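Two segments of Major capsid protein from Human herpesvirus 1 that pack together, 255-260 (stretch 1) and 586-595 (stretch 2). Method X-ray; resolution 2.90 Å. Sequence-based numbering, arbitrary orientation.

Stretch 1 255-260: DDFTLT
Stretch 2, residues 586-595: LHHQLKTGLH

Stretch 2 enters already helical at Leu586, with a wider pi-type turn at 589-593. Stretch 1 leaves a weakly bonded helical turn at Asp255-Asp256 and runs extended through Thr258 (phi/psi -133/155) and Leu259 (-103/137). The CA atoms of Phe257 and Thr592 lie 5.0 Å apart, those of Thr258 and His588 5.3 Å. One step forward in stretch 1 thus moves the nearest partner back from Thr592 to His588. The contact buries 457 Å² in total.

Phe257 (-131/40) is covered most. Its chi1 is m and chi2 152°. Phe257 CD1 meets Leu594 CD1 at 3.4 Å, an apolar contact that suits both residues. The CA-to-CB bond of Leu594 (chi1 t, chi2 p) points sideways, but the end of the side chain comes nearer to stretch 1.

Leu259 is next. Leu259 N donates the one hydrogen bond across the stretches, to His588 ND1 at 2.8 Å. The CA-to-CB bond of buried His588 (chi1 m, chi2 -79°) points toward stretch 1. Histidine suits the place because ND1 accepts the Leu259 N hydrogen while NE2 is hydrogen-bonded elsewhere in the structure. Thr258 CG2 sits over one face of the His588 ring, 4.3 Å from its centroid. The Leu259 side chain (m, t) places Leu259 CD1 over one face of the His587 ring, 4.2 Å from its centroid, and 3.5 Å from Lys591 CB.

The CA-to-CB bond of Thr592 (chi1 p) points toward stretch 1. Thr592 OG1 donates to His588 O at 3.0 Å, while Thr592 CG2 lies 3.6 Å from Leu259 CD2. Thr592 OG1 also lies 3.3 Å from Phe257 CA. Threonine suits the place because it offers both a hydroxyl and a methyl.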

# COMPACT_ATOMS: atom_id res chain seq x y z
N ASP A 255 -18.82 -12.56 2.17
CA ASP A 255 -20.27 -12.75 2.27
C ASP A 255 -20.67 -14.22 2.09
O ASP A 255 -21.72 -14.65 2.57
CB ASP A 255 -20.98 -11.87 1.22
CG ASP A 255 -20.64 -10.40 1.37
OD1 ASP A 255 -20.84 -9.84 2.47
OD2 ASP A 255 -20.17 -9.79 0.38
N ASP A 256 -19.81 -14.98 1.40
CA ASP A 256 -20.05 -16.40 1.16
C ASP A 256 -19.93 -17.25 2.43
O ASP A 256 -20.44 -18.38 2.50
CB ASP A 256 -19.06 -16.93 0.13
CG ASP A 256 -19.54 -16.72 -1.28
OD1 ASP A 256 -18.74 -16.95 -2.21
OD2 ASP A 256 -20.72 -16.35 -1.46
N PHE A 257 -19.25 -16.70 3.43
CA PHE A 257 -19.03 -17.39 4.70
C PHE A 257 -19.38 -16.49 5.88
O PHE A 257 -18.66 -16.45 6.89
CB PHE A 257 -17.58 -17.85 4.76
CG PHE A 257 -17.23 -18.88 3.73
CD1 PHE A 257 -15.93 -18.99 3.26
CD2 PHE A 257 -18.20 -19.75 3.25
CE1 PHE A 257 -15.60 -19.98 2.32
CE2 PHE A 257 -17.88 -20.74 2.32
CZ PHE A 257 -16.57 -20.85 1.85
N THR A 258 -20.46 -15.74 5.72
CA THR A 258 -20.99 -14.89 6.79
C THR A 258 -22.48 -15.22 6.78
O THR A 258 -23.02 -15.65 5.75
CB THR A 258 -20.80 -13.38 6.53
OG1 THR A 258 -19.40 -13.07 6.44
CG2 THR A 258 -21.40 -12.56 7.70
N LEU A 259 -23.15 -15.04 7.90
CA LEU A 259 -24.56 -15.36 7.97
C LEU A 259 -25.44 -14.13 7.90
O LEU A 259 -25.15 -13.11 8.53
CB LEU A 259 -24.85 -16.16 9.24
CG LEU A 259 -24.04 -17.45 9.30
CD1 LEU A 259 -24.16 -18.08 10.67
CD2 LEU A 259 -24.52 -18.41 8.21
N THR A 260 -26.50 -14.23 7.12
CA THR A 260 -27.44 -13.14 6.93
C THR A 260 -28.39 -13.01 8.11
O THR A 260 -29.43 -13.67 8.15
CB THR A 260 -28.25 -13.37 5.66
OG1 THR A 260 -28.74 -14.72 5.65
CG2 THR A 260 -27.38 -13.14 4.44
N LEU A 586 -16.08 -17.65 14.35
CA LEU A 586 -16.11 -19.10 14.27
C LEU A 586 -17.52 -19.60 14.09
O LEU A 586 -17.75 -20.59 13.40
CB LEU A 586 -15.49 -19.72 15.51
CG LEU A 586 -14.00 -19.90 15.28
CD1 LEU A 586 -13.81 -20.69 13.98
CD2 LEU A 586 -13.33 -18.53 15.19
N HIS A 587 -18.47 -18.91 14.72
CA HIS A 587 -19.85 -19.30 14.59
C HIS A 587 -20.17 -19.32 13.10
O HIS A 587 -20.50 -20.38 12.54
CB HIS A 587 -20.75 -18.30 15.32
CG HIS A 587 -22.20 -18.49 15.02
ND1 HIS A 587 -22.75 -19.73 14.78
CD2 HIS A 587 -23.22 -17.60 14.92
CE1 HIS A 587 -24.04 -19.60 14.55
NE2 HIS A 587 -24.35 -18.32 14.63
N HIS A 588 -20.04 -18.16 12.45
CA HIS A 588 -20.29 -17.99 11.02
C HIS A 588 -19.43 -18.94 10.20
O HIS A 588 -19.94 -19.82 9.51
CB HIS A 588 -19.95 -16.56 10.57
CG HIS A 588 -20.90 -15.51 11.08
ND1 HIS A 588 -22.13 -15.28 10.51
CD2 HIS A 588 -20.77 -14.61 12.08
CE1 HIS A 588 -22.72 -14.28 11.14
NE2 HIS A 588 -21.91 -13.85 12.09
N GLN A 589 -18.11 -18.74 10.28
CA GLN A 589 -17.19 -19.58 9.54
C GLN A 589 -17.63 -21.05 9.62
O GLN A 589 -17.62 -21.77 8.60
CB GLN A 589 -15.78 -19.41 10.08
CG GLN A 589 -15.25 -18.02 9.89
CD GLN A 589 -14.05 -17.73 10.76
OE1 GLN A 589 -13.01 -18.40 10.68
NE2 GLN A 589 -14.18 -16.70 11.60
N LEU A 590 -18.06 -21.48 10.81
CA LEU A 590 -18.51 -22.85 11.03
C LEU A 590 -19.80 -23.17 10.27
O LEU A 590 -19.84 -24.13 9.48
CB LEU A 590 -18.73 -23.11 12.52
CG LEU A 590 -17.48 -23.51 13.30
CD1 LEU A 590 -17.74 -23.44 14.83
CD2 LEU A 590 -17.07 -24.93 12.85
N LYS A 591 -20.85 -22.39 10.52
CA LYS A 591 -22.16 -22.57 9.86
C LYS A 591 -22.04 -22.66 8.33
O LYS A 591 -22.48 -23.64 7.73
CB LYS A 591 -23.08 -21.40 10.21
CG LYS A 591 -23.68 -21.45 11.60
CD LYS A 591 -24.87 -22.39 11.64
CE LYS A 591 -25.56 -22.35 12.99
NZ LYS A 591 -24.63 -22.76 14.08
N THR A 592 -21.46 -21.62 7.72
CA THR A 592 -21.27 -21.55 6.28
C THR A 592 -20.39 -22.70 5.79
O THR A 592 -20.51 -23.16 4.65
CB THR A 592 -20.62 -20.21 5.90
OG1 THR A 592 -19.39 -20.05 6.62
CG2 THR A 592 -21.54 -19.06 6.27
N GLY A 593 -19.49 -23.16 6.65
CA GLY A 593 -18.62 -24.27 6.28
C GLY A 593 -17.25 -23.84 5.80
O GLY A 593 -16.75 -24.37 4.80
N LEU A 594 -16.64 -22.90 6.50
CA LEU A 594 -15.32 -22.44 6.11
C LEU A 594 -14.31 -23.56 6.30
O LEU A 594 -13.63 -23.97 5.35
CB LEU A 594 -14.94 -21.21 6.93
CG LEU A 594 -13.65 -20.49 6.55
CD1 LEU A 594 -13.49 -20.45 5.04
CD2 LEU A 594 -13.67 -19.09 7.15
N HIS A 595 -14.21 -24.08 7.51
CA HIS A 595 -13.28 -25.16 7.81
C HIS A 595 -13.96 -26.49 7.54
O HIS A 595 -15.07 -26.48 6.98
CB HIS A 595 -12.85 -25.10 9.27
CG HIS A 595 -12.60 -23.72 9.78
ND1 HIS A 595 -13.62 -22.83 10.03
CD2 HIS A 595 -11.46 -23.08 10.13
CE1 HIS A 595 -13.12 -21.70 10.51
NE2 HIS A 595 -11.81 -21.83 10.58